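Prophage Pfl 6 Cro (Pseudomonas fluorescens, PDB 2PIJ) probably binds operator DNA through a helix-turn-helix as a Cro-type transcription factor of a Pseudomonas fluorescens prophage. Local coordinates at residues S7-E12 / S17-A22. Numbering follows the deposited sequence.
With SO4 (sulfate ion), chain G.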
ATOM      1  N   SER B   7      -7.291   4.709 -11.581  1.00 33.50           N
ATOM      2  CA  SER B   7      -8.160   4.790 -12.786  1.00 35.17           C
ATOM      3  C   SER B   7      -9.389   5.611 -12.532  1.00 32.43           C
ATOM      4  O   SER B   7      -9.674   6.455 -13.331  1.00 31.11           O
ATOM      5  CB  SER B   7      -8.504   3.443 -13.420  1.00 43.49           C
ATOM      6  OG  SER B   7      -7.356   2.951 -14.099  1.00 50.62           O
ATOM      7  N   LYS B   8     -10.022   5.459 -11.375  1.00 32.65           N
ATOM      8  CA  LYS B   8     -11.160   6.343 -11.011  1.00 35.39           C
ATOM      9  C   LYS B   8     -10.718   7.802 -10.962  1.00 32.44           C
ATOM     10  O   LYS B   8     -11.405   8.679 -11.483  1.00 35.17           O
ATOM     11  CB  LYS B   8     -11.699   5.957  -9.633  1.00 39.33           C
ATOM     12  CG  LYS B   8     -12.934   6.753  -9.226  1.00 49.32           C
ATOM     13  CD  LYS B   8     -13.167   6.620  -7.695  1.00 58.08           C
ATOM     14  CE  LYS B   8     -14.526   7.375  -7.344  1.00 72.16           C
ATOM     15  NZ  LYS B   8     -15.572   7.017  -8.258  1.00 75.85           N
ATOM     16  N   TYR B   9      -9.594   8.079 -10.313  1.00 31.56           N
ATOM     17  CA  TYR B   9      -9.071   9.445 -10.306  1.00 31.56           C
ATOM     18  C   TYR B   9      -8.977  10.017 -11.738  1.00 29.09           C
ATOM     19  O   TYR B   9      -9.455  11.119 -11.993  1.00 32.93           O
ATOM     20  CB  TYR B   9      -7.722   9.592  -9.529  1.00 29.00           C
ATOM     21  CG  TYR B   9      -7.158  10.986  -9.602  1.00 32.26           C
ATOM     22  CD1 TYR B   9      -7.473  11.915  -8.629  1.00 40.81           C
ATOM     23  CD2 TYR B   9      -6.288  11.384 -10.654  1.00 27.13           C
ATOM     24  CE1 TYR B   9      -6.960  13.210  -8.675  1.00 46.62           C
ATOM     25  CE2 TYR B   9      -5.789  12.681 -10.730  1.00 34.14           C
ATOM     26  CZ  TYR B   9      -6.122  13.578  -9.724  1.00 41.34           C
ATOM     27  OH  TYR B   9      -5.675  14.865  -9.741  1.00 49.50           O
ATOM     28  N   LEU B  10      -8.284   9.309 -12.639  1.00 27.83           N
ATOM     29  CA  LEU B  10      -8.109   9.784 -14.022  1.00 28.45           C
ATOM     30  C   LEU B  10      -9.428   9.882 -14.829  1.00 31.58           C
ATOM     31  O   LEU B  10      -9.640  10.830 -15.573  1.00 33.53           O
ATOM     32  CB  LEU B  10      -7.114   8.856 -14.734  1.00 30.04           C
ATOM     33  CG  LEU B  10      -5.680   8.943 -14.233  1.00 27.20           C
ATOM     34  CD1 LEU B  10      -4.894   7.847 -14.887  1.00 26.73           C
ATOM     35  CD2 LEU B  10      -5.051  10.340 -14.495  1.00 28.92           C
ATOM     36  N   GLU B  11     -10.320   8.908 -14.621  1.00 32.21           N
ATOM     37  CA  GLU B  11     -11.562   8.759 -15.411  1.00 37.49           C
ATOM     38  C   GLU B  11     -12.575   9.835 -15.020  1.00 39.86           C
ATOM     39  O   GLU B  11     -13.425  10.246 -15.814  1.00 46.26           O
ATOM     40  CB  GLU B  11     -12.193   7.356 -15.248  1.00 38.07           C
ATOM     41  CG  GLU B  11     -11.343   6.249 -15.828  1.00 42.02           C
ATOM     42  CD  GLU B  11     -11.305   6.217 -17.367  1.00 49.79           C
ATOM     43  OE1 GLU B  11     -11.810   7.163 -18.025  1.00 48.37           O
ATOM     44  OE2 GLU B  11     -10.772   5.216 -17.914  1.00 55.67           O
ATOM     45  N   GLU B  12     -12.435  10.284 -13.778  1.00 38.00           N
ATOM     46  CA  GLU B  12     -13.454  11.066 -13.120  1.00 40.35           C
ATOM     47  C   GLU B  12     -13.014  12.439 -12.613  1.00 39.53           C
ATOM     48  O   GLU B  12     -13.847  13.352 -12.511  1.00 41.92           O
ATOM     49  CB  GLU B  12     -14.099  10.198 -12.016  1.00 45.84           C
ATOM     50  CG  GLU B  12     -14.990  10.938 -11.033  1.00 52.26           C
ATOM     51  CD  GLU B  12     -16.124  10.082 -10.486  1.00 61.44           C
ATOM     52  OE1 GLU B  12     -15.862   8.898 -10.136  1.00 64.35           O
ATOM     53  OE2 GLU B  12     -17.274  10.604 -10.418  1.00 66.13           O
ATOM     54  N   SER B  17      -1.461  14.391 -17.016  1.00 31.77           N
ATOM     55  CA  SER B  17      -0.557  15.513 -17.055  1.00 33.25           C
ATOM     56  C   SER B  17      -0.551  16.202 -15.684  1.00 34.58           C
ATOM     57  O   SER B  17       0.534  16.463 -15.087  1.00 37.33           O
ATOM     58  CB  SER B  17      -1.037  16.507 -18.151  1.00 35.91           C
ATOM     59  OG  SER B  17      -0.175  17.575 -18.127  1.00 47.30           O
ATOM     60  N   ALA B  18      -1.752  16.543 -15.207  1.00 31.63           N
ATOM     61  CA  ALA B  18      -1.892  17.211 -13.905  1.00 31.40           C
ATOM     62  C   ALA B  18      -1.427  16.355 -12.701  1.00 29.43           C
ATOM     63  O   ALA B  18      -0.747  16.828 -11.761  1.00 29.86           O
ATOM     64  CB  ALA B  18      -3.311  17.609 -13.715  1.00 34.37           C
ATOM     65  N   LEU B  19      -1.876  15.115 -12.655  1.00 27.84           N
ATOM     66  CA  LEU B  19      -1.409  14.207 -11.617  1.00 26.40           C
ATOM     67  C   LEU B  19       0.155  14.075 -11.596  1.00 26.93           C
ATOM     68  O   LEU B  19       0.791  14.104 -10.523  1.00 27.62           O
ATOM     69  CB  LEU B  19      -2.072  12.855 -11.803  1.00 25.18           C
ATOM     70  CG  LEU B  19      -1.741  11.839 -10.695  1.00 23.69           C
ATOM     71  CD1 LEU B  19      -2.172  12.340  -9.288  1.00 21.33           C
ATOM     72  CD2 LEU B  19      -2.409  10.590 -11.030  1.00 24.03           C
ATOM     73  N   ALA B  20       0.773  13.923 -12.771  1.00 26.72           N
ATOM     74  CA  ALA B  20       2.226  13.753 -12.880  1.00 27.77           C
ATOM     75  C   ALA B  20       2.931  14.948 -12.268  1.00 29.53           C
ATOM     76  O   ALA B  20       3.895  14.802 -11.505  1.00 29.27           O
ATOM     77  CB  ALA B  20       2.632  13.598 -14.337  1.00 28.42           C
ATOM     78  N   ALA B  21       2.411  16.135 -12.597  1.00 31.09           N
ATOM     79  CA  ALA B  21       2.946  17.358 -12.031  1.00 34.97           C
ATOM     80  C   ALA B  21       2.732  17.426 -10.513  1.00 33.92           C
ATOM     81  O   ALA B  21       3.634  17.854  -9.779  1.00 37.28           O
ATOM     82  CB  ALA B  21       2.387  18.636 -12.759  1.00 37.75           C
ATOM     83  N   ALA B  22       1.554  17.043 -10.032  1.00 32.50           N
ATOM     84  CA  ALA B  22       1.299  17.100  -8.571  1.00 33.29           C
ATOM     85  C   ALA B  22       2.068  16.016  -7.765  1.00 32.02           C
ATOM     86  O   ALA B  22       2.381  16.210  -6.579  1.00 34.61           O
ATOM     87  CB  ALA B  22      -0.164  17.051  -8.281  1.00 32.61           C
TER
HETATM   88  S   SO4 G 504     -16.882   3.912  -8.178  1.00 81.16           S
HETATM   89  O1  SO4 G 504     -17.061   4.324  -9.573  1.00 81.55           O
HETATM   90  O2  SO4 G 504     -17.862   2.860  -7.856  1.00 80.82           O
HETATM   91  O3  SO4 G 504     -15.525   3.375  -8.026  1.00 83.14           O
HETATM   92  O4  SO4 G 504     -17.032   5.084  -7.294  1.00 80.79           O
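Tyr9 and Leu19 both set CG opposite the backbone N, beside the carbonyl carbon (chi1 177° and -175°), and from these torsions each side chain reaches out toward the other helix. The two side chains meet at a slant, with Leu19 lying against CD2 and CE2 of the tyrosine ring. Tyr9 CE2 lies 3.9 Å from Leu19 CB and 3.9 Å from Leu19 CD1, while Tyr9 CD2 sits 4.0 Å from Leu19 CD2. With chi2 near 59°, Leu19 brings both of its methyls to the CD2-CE2 bond of Tyr9, Leu19 CD1 also nearing Tyr9 CZ. Leu10 adds a looser methyl-to-methyl touch, its CD2 standing 4.4 Å from Leu19 CD2. The join between the helices is wholly apolar and small, burying 137 Å² in all. Leu19 itself is buried, whereas Tyr9 and Leu10 keep part of their surface open. Ile42 of strand 40-44 touches both Tyr9 and Leu19, and Val34 of helix 27-35 touches Leu10, which joins the three side chains to the sheet and to helix 27-35. On helix 6-12, one turn links Lys8 to Glu12: Lys8 NZ donates a 2.7 Å hydrogen bond, part of a salt bridge, to Glu12 OE1, which is met nearly along its C-O axis. The same Lys8 NZ donates to sulfate O4 at 2.6 Å, so the ammonium is shared between two anions; the sulfate probably comes from the crystallisation liquor. Helices 16-23 and 27-35 are probably the two helices of the Cro helix-turn-helix, and the contact sets the preceding helix 6-12 against the first of them, within a fold that combines helices with a three-stranded antiparallel sheet.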